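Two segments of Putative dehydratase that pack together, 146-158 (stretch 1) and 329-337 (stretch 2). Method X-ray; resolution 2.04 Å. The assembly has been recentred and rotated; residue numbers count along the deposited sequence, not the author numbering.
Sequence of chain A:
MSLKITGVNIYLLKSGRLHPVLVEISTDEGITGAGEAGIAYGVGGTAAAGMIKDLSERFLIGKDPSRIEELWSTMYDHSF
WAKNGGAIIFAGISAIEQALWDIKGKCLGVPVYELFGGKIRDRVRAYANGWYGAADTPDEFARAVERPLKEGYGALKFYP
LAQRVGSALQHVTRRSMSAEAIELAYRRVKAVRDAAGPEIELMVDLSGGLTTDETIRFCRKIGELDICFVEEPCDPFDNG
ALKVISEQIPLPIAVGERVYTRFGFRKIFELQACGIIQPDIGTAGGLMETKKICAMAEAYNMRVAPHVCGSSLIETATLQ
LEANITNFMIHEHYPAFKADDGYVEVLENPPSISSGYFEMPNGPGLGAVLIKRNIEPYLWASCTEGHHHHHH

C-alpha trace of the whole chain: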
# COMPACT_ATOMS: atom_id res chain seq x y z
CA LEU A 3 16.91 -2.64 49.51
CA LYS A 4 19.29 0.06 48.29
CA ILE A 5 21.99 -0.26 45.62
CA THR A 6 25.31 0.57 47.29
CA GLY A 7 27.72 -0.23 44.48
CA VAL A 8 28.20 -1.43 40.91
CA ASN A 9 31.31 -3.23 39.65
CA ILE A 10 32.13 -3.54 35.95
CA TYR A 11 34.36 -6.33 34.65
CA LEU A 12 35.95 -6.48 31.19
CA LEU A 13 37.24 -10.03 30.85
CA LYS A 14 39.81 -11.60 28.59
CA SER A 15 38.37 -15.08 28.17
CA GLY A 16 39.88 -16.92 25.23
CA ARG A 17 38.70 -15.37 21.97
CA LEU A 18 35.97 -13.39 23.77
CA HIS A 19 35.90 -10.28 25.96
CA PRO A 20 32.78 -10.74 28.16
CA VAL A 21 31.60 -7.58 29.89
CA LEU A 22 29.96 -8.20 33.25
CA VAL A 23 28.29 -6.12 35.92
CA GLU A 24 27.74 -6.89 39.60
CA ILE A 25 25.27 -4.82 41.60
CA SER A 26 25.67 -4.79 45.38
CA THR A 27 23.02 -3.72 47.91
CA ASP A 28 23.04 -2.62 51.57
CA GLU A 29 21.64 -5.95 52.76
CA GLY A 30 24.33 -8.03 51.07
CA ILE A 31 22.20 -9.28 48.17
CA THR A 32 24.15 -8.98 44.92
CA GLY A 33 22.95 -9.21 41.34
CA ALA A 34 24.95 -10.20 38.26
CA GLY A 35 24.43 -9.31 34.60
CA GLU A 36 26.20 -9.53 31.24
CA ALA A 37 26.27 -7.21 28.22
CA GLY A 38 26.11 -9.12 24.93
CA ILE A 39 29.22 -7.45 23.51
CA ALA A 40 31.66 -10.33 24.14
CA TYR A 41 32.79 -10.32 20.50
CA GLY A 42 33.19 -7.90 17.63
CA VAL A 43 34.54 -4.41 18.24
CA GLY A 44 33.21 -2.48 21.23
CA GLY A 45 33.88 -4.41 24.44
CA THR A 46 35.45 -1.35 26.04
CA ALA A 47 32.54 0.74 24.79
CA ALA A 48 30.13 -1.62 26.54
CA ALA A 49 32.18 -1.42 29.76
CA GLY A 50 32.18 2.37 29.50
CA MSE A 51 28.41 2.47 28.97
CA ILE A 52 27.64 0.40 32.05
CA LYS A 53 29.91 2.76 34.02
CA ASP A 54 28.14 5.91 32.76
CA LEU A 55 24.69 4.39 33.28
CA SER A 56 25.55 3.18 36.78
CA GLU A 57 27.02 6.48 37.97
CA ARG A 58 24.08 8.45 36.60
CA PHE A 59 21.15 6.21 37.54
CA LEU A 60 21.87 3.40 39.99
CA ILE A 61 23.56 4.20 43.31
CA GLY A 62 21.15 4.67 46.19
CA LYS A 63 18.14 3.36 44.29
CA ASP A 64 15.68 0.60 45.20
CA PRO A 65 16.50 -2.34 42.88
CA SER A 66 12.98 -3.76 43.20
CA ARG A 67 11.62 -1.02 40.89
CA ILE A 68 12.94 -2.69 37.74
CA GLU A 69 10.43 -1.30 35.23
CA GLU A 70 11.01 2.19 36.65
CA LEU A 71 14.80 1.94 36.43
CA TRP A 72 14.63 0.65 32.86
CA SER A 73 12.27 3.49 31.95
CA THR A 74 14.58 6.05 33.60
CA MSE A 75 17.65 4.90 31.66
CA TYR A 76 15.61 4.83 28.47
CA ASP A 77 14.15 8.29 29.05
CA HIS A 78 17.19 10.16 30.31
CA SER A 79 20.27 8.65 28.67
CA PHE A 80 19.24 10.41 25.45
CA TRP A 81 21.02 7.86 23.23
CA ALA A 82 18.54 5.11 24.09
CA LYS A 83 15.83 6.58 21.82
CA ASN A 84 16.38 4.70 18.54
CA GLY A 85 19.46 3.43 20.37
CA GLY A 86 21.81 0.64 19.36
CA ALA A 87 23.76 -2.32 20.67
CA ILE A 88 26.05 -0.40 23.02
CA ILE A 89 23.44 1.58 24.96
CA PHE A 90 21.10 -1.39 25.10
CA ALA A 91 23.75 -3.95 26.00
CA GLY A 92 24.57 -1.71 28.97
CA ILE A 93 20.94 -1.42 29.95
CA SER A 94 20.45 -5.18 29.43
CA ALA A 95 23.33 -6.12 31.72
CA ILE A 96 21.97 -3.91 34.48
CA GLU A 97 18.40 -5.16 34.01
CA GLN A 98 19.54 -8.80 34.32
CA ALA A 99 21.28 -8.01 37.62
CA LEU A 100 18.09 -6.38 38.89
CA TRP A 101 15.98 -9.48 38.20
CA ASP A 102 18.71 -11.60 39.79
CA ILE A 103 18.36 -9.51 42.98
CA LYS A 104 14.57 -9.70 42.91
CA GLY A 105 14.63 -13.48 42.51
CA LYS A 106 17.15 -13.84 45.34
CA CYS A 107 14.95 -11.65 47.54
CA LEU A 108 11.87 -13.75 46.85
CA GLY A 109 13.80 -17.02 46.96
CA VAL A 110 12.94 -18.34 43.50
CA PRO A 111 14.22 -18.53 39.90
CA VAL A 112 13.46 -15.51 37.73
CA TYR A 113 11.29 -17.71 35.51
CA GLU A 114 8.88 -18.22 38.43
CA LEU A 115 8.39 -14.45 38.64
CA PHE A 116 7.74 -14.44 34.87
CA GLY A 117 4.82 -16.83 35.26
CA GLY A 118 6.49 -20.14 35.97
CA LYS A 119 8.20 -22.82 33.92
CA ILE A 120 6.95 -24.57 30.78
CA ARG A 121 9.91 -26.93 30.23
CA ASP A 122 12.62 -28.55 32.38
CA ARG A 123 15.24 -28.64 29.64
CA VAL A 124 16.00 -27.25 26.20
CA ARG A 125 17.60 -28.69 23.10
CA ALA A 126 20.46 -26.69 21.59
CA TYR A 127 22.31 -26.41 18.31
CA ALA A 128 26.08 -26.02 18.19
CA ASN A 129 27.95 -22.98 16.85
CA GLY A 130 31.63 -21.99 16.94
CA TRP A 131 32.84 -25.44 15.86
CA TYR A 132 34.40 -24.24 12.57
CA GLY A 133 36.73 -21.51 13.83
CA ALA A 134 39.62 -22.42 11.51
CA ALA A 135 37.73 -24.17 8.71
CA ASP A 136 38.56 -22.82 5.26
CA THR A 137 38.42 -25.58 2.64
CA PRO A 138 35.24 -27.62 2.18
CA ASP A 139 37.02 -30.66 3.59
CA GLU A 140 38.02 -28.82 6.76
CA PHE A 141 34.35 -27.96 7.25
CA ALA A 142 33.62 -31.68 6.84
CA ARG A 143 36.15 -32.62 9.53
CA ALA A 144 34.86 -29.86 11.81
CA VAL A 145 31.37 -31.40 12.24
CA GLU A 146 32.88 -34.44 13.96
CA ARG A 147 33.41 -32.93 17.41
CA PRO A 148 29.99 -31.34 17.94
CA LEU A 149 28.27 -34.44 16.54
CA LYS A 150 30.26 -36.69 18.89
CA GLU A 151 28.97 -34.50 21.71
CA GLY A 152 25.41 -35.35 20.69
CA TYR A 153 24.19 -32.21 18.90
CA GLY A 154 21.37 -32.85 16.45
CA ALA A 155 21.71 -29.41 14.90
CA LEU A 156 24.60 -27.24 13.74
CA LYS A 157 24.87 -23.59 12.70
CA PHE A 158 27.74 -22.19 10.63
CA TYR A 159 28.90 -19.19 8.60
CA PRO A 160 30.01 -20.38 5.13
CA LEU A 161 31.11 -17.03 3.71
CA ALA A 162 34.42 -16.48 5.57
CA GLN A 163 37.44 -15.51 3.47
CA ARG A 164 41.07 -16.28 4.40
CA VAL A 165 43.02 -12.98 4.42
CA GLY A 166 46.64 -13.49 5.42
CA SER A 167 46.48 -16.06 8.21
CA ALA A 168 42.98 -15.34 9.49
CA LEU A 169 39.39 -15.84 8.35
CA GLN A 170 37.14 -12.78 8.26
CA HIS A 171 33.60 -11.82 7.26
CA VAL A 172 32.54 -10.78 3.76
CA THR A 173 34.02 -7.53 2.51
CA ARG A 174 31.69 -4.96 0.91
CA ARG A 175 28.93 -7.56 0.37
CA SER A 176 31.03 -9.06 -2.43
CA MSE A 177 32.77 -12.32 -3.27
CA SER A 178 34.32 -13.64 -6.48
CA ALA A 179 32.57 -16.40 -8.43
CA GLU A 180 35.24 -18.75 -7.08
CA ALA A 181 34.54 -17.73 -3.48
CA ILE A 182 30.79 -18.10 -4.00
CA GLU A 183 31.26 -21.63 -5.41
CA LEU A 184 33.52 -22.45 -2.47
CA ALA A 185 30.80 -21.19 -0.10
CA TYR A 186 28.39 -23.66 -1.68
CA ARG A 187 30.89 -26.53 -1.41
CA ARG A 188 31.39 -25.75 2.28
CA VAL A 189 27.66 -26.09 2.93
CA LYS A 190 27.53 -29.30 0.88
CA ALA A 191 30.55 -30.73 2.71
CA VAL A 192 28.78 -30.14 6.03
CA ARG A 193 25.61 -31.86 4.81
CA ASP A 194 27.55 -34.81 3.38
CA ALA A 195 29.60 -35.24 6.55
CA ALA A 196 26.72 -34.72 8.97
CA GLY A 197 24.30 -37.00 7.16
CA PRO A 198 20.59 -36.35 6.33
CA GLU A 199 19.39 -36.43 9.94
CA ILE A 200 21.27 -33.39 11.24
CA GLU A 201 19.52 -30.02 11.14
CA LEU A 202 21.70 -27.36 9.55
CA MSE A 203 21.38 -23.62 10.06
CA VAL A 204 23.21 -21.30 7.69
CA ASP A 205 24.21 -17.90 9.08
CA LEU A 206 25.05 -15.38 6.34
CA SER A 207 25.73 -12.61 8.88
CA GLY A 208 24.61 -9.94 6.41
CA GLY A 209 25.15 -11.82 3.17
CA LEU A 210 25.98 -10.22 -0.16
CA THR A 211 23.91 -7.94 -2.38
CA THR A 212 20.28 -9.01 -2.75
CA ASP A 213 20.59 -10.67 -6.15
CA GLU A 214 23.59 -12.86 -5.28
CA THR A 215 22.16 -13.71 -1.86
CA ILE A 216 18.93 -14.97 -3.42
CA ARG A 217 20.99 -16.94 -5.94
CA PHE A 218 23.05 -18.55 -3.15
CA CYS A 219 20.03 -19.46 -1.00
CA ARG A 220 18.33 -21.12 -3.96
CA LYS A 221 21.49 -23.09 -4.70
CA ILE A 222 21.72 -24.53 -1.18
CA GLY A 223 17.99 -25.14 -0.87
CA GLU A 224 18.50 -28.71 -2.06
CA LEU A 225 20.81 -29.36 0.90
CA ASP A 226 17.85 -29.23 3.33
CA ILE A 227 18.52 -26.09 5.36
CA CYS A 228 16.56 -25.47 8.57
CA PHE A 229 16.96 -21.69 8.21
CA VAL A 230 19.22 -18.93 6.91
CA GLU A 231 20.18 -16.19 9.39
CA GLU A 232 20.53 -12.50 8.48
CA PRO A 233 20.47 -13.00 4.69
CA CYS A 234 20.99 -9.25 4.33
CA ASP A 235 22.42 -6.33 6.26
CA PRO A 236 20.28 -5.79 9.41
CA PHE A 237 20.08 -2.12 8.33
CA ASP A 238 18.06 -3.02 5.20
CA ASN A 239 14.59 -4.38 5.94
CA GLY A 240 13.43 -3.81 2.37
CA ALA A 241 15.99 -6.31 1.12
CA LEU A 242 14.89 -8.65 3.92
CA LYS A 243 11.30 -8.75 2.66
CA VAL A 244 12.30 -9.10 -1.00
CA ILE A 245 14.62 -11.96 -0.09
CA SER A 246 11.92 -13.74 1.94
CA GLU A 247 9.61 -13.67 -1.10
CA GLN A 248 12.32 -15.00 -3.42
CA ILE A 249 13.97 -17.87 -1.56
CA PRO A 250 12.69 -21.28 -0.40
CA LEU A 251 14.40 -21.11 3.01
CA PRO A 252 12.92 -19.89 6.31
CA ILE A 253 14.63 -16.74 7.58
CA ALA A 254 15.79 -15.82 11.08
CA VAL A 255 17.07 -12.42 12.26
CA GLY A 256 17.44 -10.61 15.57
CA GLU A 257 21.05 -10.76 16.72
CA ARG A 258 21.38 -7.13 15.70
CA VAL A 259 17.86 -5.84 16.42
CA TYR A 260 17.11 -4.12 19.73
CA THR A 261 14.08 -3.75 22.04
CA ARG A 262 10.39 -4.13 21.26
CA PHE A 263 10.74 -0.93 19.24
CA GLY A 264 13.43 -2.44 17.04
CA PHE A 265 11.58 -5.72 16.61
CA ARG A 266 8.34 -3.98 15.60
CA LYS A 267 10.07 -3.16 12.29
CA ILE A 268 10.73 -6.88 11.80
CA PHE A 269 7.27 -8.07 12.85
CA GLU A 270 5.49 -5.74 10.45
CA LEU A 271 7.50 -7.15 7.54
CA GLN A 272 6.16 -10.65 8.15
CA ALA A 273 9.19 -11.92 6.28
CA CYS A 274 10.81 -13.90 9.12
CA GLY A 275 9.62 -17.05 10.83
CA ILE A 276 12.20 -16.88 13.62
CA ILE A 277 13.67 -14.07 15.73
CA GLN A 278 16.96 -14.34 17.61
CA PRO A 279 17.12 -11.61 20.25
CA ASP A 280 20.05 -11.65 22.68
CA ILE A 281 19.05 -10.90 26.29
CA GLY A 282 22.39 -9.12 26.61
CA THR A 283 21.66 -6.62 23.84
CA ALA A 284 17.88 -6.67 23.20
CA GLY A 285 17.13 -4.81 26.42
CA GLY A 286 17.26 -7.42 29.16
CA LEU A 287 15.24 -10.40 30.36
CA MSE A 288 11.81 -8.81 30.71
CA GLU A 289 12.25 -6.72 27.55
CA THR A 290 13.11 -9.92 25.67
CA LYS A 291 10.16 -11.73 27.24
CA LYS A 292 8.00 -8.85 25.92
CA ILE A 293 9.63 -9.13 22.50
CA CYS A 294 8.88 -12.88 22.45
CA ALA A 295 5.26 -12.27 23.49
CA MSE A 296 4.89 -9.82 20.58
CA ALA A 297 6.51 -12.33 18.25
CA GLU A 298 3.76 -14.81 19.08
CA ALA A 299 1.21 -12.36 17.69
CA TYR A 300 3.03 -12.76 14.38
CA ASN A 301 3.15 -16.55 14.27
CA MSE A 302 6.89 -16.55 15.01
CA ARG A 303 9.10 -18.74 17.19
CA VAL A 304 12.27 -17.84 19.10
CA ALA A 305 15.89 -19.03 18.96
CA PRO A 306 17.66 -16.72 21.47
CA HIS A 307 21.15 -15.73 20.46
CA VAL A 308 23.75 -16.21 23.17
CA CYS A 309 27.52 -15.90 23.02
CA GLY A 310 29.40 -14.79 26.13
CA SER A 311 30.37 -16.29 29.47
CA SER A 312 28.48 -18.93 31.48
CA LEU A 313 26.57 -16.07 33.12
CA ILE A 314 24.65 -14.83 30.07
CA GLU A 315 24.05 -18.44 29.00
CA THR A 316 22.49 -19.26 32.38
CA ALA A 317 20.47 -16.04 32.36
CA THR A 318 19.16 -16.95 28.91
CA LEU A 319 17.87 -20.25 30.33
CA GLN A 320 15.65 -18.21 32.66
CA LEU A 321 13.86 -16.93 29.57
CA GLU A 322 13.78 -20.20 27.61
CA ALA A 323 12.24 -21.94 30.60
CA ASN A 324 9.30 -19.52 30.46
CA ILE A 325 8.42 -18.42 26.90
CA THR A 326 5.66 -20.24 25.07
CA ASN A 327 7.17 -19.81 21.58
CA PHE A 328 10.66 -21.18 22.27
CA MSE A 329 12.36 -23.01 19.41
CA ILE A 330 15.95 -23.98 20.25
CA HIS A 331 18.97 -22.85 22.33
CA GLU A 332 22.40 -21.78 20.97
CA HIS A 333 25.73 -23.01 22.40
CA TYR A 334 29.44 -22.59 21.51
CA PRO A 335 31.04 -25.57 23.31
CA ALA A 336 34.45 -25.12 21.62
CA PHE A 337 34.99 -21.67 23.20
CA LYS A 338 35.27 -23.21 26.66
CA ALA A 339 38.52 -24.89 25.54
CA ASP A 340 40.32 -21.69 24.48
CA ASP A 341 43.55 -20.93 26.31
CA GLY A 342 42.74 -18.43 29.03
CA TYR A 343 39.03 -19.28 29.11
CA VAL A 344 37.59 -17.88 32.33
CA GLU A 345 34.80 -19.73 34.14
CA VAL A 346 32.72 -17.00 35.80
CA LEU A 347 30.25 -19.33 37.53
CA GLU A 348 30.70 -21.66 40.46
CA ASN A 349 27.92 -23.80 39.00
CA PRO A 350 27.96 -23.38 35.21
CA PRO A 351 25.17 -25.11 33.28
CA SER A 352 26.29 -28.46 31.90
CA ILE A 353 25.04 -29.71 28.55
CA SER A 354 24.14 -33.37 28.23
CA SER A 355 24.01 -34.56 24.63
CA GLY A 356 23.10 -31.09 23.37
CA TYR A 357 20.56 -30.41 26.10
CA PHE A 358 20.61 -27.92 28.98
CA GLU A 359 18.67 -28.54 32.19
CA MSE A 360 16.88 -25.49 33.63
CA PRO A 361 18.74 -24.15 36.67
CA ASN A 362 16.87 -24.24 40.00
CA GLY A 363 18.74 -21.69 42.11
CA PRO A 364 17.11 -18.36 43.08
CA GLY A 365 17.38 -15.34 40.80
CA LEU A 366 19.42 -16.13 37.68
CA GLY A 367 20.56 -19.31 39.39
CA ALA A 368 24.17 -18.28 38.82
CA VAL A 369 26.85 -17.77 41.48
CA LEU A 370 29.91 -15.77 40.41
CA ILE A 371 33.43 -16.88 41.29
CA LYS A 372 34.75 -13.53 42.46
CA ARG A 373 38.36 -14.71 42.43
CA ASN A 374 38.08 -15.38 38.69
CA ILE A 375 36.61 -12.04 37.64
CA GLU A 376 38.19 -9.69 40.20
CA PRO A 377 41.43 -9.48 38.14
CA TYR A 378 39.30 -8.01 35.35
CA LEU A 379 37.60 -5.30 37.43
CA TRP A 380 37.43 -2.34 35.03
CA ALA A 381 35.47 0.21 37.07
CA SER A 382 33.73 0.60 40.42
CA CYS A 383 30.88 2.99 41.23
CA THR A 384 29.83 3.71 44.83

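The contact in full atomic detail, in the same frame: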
# COMPACT_ATOMS: atom_id res chain seq x y z
N GLU A 146 32.63 -33.29 13.10
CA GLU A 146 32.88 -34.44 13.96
C GLU A 146 32.79 -34.21 15.46
O GLU A 146 32.12 -34.96 16.16
CB GLU A 146 34.24 -35.05 13.61
CG GLU A 146 34.25 -35.84 12.31
CD GLU A 146 35.66 -36.11 11.81
OE1 GLU A 146 36.55 -36.36 12.66
OE2 GLU A 146 35.88 -36.07 10.58
N ARG A 147 33.46 -33.17 15.97
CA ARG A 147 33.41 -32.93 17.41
C ARG A 147 32.00 -32.63 17.94
O ARG A 147 31.51 -33.31 18.85
CB ARG A 147 34.38 -31.80 17.80
CG ARG A 147 34.38 -31.52 19.30
CD ARG A 147 35.32 -30.38 19.67
NE ARG A 147 34.95 -29.78 20.95
CZ ARG A 147 33.80 -29.13 21.18
NH1 ARG A 147 32.91 -28.99 20.21
NH2 ARG A 147 33.56 -28.62 22.37
N PRO A 148 31.33 -31.60 17.40
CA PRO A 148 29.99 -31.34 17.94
C PRO A 148 29.04 -32.54 17.82
O PRO A 148 28.26 -32.81 18.73
CB PRO A 148 29.51 -30.12 17.14
CG PRO A 148 30.29 -30.21 15.86
CD PRO A 148 31.67 -30.63 16.34
N LEU A 149 29.12 -33.27 16.72
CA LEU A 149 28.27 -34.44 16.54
C LEU A 149 28.60 -35.55 17.54
O LEU A 149 27.70 -36.29 17.96
CB LEU A 149 28.36 -34.95 15.10
CG LEU A 149 27.85 -33.96 14.05
CD1 LEU A 149 27.95 -34.59 12.67
CD2 LEU A 149 26.40 -33.56 14.34
N LYS A 150 29.87 -35.67 17.92
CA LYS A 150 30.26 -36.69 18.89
C LYS A 150 29.70 -36.30 20.25
O LYS A 150 29.45 -37.15 21.10
CB LYS A 150 31.79 -36.80 18.98
CG LYS A 150 32.46 -37.43 17.77
CD LYS A 150 32.34 -38.95 17.75
CE LYS A 150 33.17 -39.56 16.62
NZ LYS A 150 33.16 -41.06 16.60
N GLU A 151 29.52 -35.00 20.45
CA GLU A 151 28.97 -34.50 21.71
C GLU A 151 27.45 -34.69 21.78
O GLU A 151 26.84 -34.42 22.81
CB GLU A 151 29.31 -33.02 21.88
CG GLU A 151 30.76 -32.75 22.26
CD GLU A 151 31.04 -31.27 22.42
OE1 GLU A 151 31.14 -30.55 21.40
OE2 GLU A 151 31.14 -30.81 23.58
N GLY A 152 26.84 -35.12 20.68
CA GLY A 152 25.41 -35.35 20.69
C GLY A 152 24.47 -34.29 20.11
O GLY A 152 23.25 -34.42 20.23
N TYR A 153 25.03 -33.25 19.49
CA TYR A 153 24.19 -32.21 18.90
C TYR A 153 23.44 -32.75 17.69
O TYR A 153 24.01 -33.49 16.88
CB TYR A 153 25.06 -31.01 18.48
CG TYR A 153 25.58 -30.22 19.66
CD1 TYR A 153 24.78 -29.28 20.30
CD2 TYR A 153 26.85 -30.48 20.19
CE1 TYR A 153 25.22 -28.61 21.43
CE2 TYR A 153 27.30 -29.82 21.33
CZ TYR A 153 26.47 -28.89 21.95
OH TYR A 153 26.88 -28.28 23.10
N GLY A 154 22.17 -32.39 17.58
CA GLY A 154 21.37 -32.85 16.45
C GLY A 154 21.16 -31.70 15.47
O GLY A 154 20.43 -31.82 14.50
N ALA A 155 21.83 -30.58 15.75
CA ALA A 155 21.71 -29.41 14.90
C ALA A 155 22.98 -28.57 14.97
O ALA A 155 23.59 -28.41 16.04
CB ALA A 155 20.50 -28.58 15.34
N LEU A 156 23.38 -28.04 13.83
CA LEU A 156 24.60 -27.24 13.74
C LEU A 156 24.38 -25.96 12.94
O LEU A 156 23.70 -25.96 11.91
CB LEU A 156 25.70 -28.05 13.03
CG LEU A 156 26.06 -29.45 13.54
CD1 LEU A 156 26.96 -30.12 12.51
CD2 LEU A 156 26.76 -29.36 14.89
N LYS A 157 24.96 -24.86 13.42
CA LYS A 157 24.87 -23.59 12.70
C LYS A 157 26.28 -23.19 12.29
O LYS A 157 27.24 -23.40 13.04
CB LYS A 157 24.27 -22.47 13.55
CG LYS A 157 24.04 -21.19 12.73
CD LYS A 157 23.25 -20.11 13.46
CE LYS A 157 24.14 -19.20 14.28
NZ LYS A 157 23.32 -18.19 15.04
N PHE A 158 26.42 -22.62 11.10
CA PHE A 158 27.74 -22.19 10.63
C PHE A 158 27.66 -21.07 9.60
O PHE A 158 26.66 -20.90 8.92
CB PHE A 158 28.53 -23.39 10.08
CG PHE A 158 27.87 -24.07 8.91
CD1 PHE A 158 28.39 -23.94 7.63
CD2 PHE A 158 26.73 -24.86 9.10
CE1 PHE A 158 27.79 -24.58 6.54
CE2 PHE A 158 26.13 -25.50 8.02
CZ PHE A 158 26.66 -25.36 6.74
N MSE A 329 12.01 -22.05 20.44
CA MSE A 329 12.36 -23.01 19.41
C MSE A 329 13.57 -23.88 19.79
O MSE A 329 13.45 -25.09 19.93
CB MSE A 329 12.68 -22.29 18.10
CG MSE A 329 13.10 -23.23 16.98
SE MSE A 329 13.78 -22.29 15.42
CE MSE A 329 14.56 -23.80 14.47
N ILE A 330 14.73 -23.25 19.95
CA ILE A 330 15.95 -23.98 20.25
C ILE A 330 16.98 -23.04 20.89
O ILE A 330 16.92 -21.83 20.70
CB ILE A 330 16.49 -24.60 18.94
CG1 ILE A 330 17.60 -25.61 19.21
CG2 ILE A 330 16.98 -23.49 18.02
CD1 ILE A 330 17.99 -26.41 17.97
N HIS A 331 17.92 -23.61 21.64
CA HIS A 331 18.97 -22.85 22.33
C HIS A 331 20.28 -22.88 21.52
O HIS A 331 20.52 -23.82 20.76
CB HIS A 331 19.19 -23.49 23.71
CG HIS A 331 20.27 -22.85 24.53
ND1 HIS A 331 20.02 -21.82 25.42
CD2 HIS A 331 21.59 -23.12 24.64
CE1 HIS A 331 21.14 -21.50 26.04
NE2 HIS A 331 22.11 -22.27 25.59
N GLU A 332 21.12 -21.85 21.68
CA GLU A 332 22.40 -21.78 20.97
C GLU A 332 23.60 -21.93 21.92
O GLU A 332 23.67 -21.27 22.95
CB GLU A 332 22.53 -20.44 20.23
CG GLU A 332 23.90 -20.24 19.57
CD GLU A 332 24.02 -18.92 18.82
OE1 GLU A 332 23.52 -17.90 19.35
OE2 GLU A 332 24.62 -18.90 17.72
N HIS A 333 24.55 -22.79 21.56
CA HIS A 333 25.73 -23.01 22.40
C HIS A 333 27.03 -23.09 21.57
O HIS A 333 27.02 -23.56 20.43
CB HIS A 333 25.54 -24.30 23.20
CG HIS A 333 26.59 -24.54 24.24
ND1 HIS A 333 26.90 -23.61 25.21
CD2 HIS A 333 27.40 -25.60 24.47
CE1 HIS A 333 27.85 -24.09 26.00
NE2 HIS A 333 28.17 -25.30 25.57
N TYR A 334 28.12 -22.59 22.15
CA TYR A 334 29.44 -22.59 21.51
C TYR A 334 30.37 -23.41 22.42
O TYR A 334 31.25 -22.86 23.08
CB TYR A 334 30.01 -21.17 21.41
CG TYR A 334 29.26 -20.21 20.52
CD1 TYR A 334 29.82 -19.73 19.33
CD2 TYR A 334 28.00 -19.73 20.88
CE1 TYR A 334 29.15 -18.80 18.53
CE2 TYR A 334 27.31 -18.80 20.09
CZ TYR A 334 27.90 -18.34 18.92
OH TYR A 334 27.23 -17.41 18.15
N PRO A 335 30.19 -24.74 22.45
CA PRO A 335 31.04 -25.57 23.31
C PRO A 335 32.56 -25.44 23.13
O PRO A 335 33.30 -25.48 24.10
CB PRO A 335 30.53 -26.99 23.02
CG PRO A 335 30.06 -26.90 21.61
CD PRO A 335 29.34 -25.57 21.58
N ALA A 336 33.02 -25.25 21.89
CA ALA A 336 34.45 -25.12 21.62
C ALA A 336 35.15 -23.95 22.33
O ALA A 336 36.33 -24.04 22.68
CB ALA A 336 34.70 -25.03 20.11
N PHE A 337 34.42 -22.86 22.55
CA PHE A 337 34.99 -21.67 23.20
C PHE A 337 35.49 -21.93 24.62
O PHE A 337 36.42 -21.27 25.09
CB PHE A 337 33.96 -20.53 23.22
CG PHE A 337 33.68 -19.94 21.87
CD1 PHE A 337 34.05 -20.61 20.70
CD2 PHE A 337 33.03 -18.71 21.76
CE1 PHE A 337 33.78 -20.07 19.45
CE2 PHE A 337 32.76 -18.17 20.51
CZ PHE A 337 33.13 -18.85 19.35

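What holds the two stretches together most firmly? A single salt bridge does, between Lys 157 in the strand of stretch 1 and Glu 332 in the strand of stretch 2. Lys 157 NZ donates a hydrogen bond to Glu 332 OE2 at 3.1 Å, so opposite charges and a directed hydrogen bond coincide in one contact. Both residues are buried, where an unpaired charge would be costly, and each has further hydrogen-bonding partners elsewhere in the structure. The two backbones lie too far apart at this point to bond directly, with Lys 157 CA 8.8 Å from Glu 332 CA, and the side chains close the gap. Lys 157 leaves its strand toward stretch 2 and bends at chi3 (87°, p), while Glu 332 starts sideways and brings its carboxylate nearer through an extended chi1 and chi2, both t.

How does Arg 147 meet the other stretch without a hydrogen bond to it? Its charge is answered within its own stretch: Arg 147 NH1 forms a salt bridge with Glu 151 OE1 at 2.6 Å, four residues further along. The guanidinium also packs against the start of the 3-10 segment. Arg 147 NH2 comes within 3.4 Å of Pro 335 C and 3.5 Å of Pro 335 CB, and Ala 336 CA sits over one face of the group. Arg 147 NH2 is also 3.4 Å from Ala 336 N, but both nitrogens are donors, so this is proximity and not a bond. Glu 151 adds a smaller touch of its own, with its OE1 3.8 Å from Pro 335 CG.

What does Tyr 153 contribute? It points toward stretch 2 and reaches both His 333 and Pro 335. Tyr 153 OH lies 3.1 Å from His 333 CD2, and the approach is edge to edge: CD2 is near the plane of the tyrosine ring, and the hydroxyl is near the plane of the imidazole. The rings therefore do not stack. The contact buries the hydroxyl without giving it a polar partner anywhere in the model, and the neighbour it finds on the histidine is a carbon. Pro 335 completes the site, its CG 4.0 Å from Tyr 153 CE2 in an apolar contact. With Arg 147, Glu 151 and Tyr 153 all touching it, this proline loses more surface to the other stretch than any other residue here.

Where does the packing thin out? Toward the start of stretch 2, a small apolar contact remains, in which Ala 155 CB meets Ile 330 CD1 at 4.2 Å. Both side chains point toward the opposing stretch, and the extended isoleucine, with chi1 and chi2 both t, reaches farther into the gap than the single methyl of Ala 155; Ala 155 CA and Ile 330 CA are 9.6 Å apart. Between these two residues, as at the salt bridge, side chains make the contact.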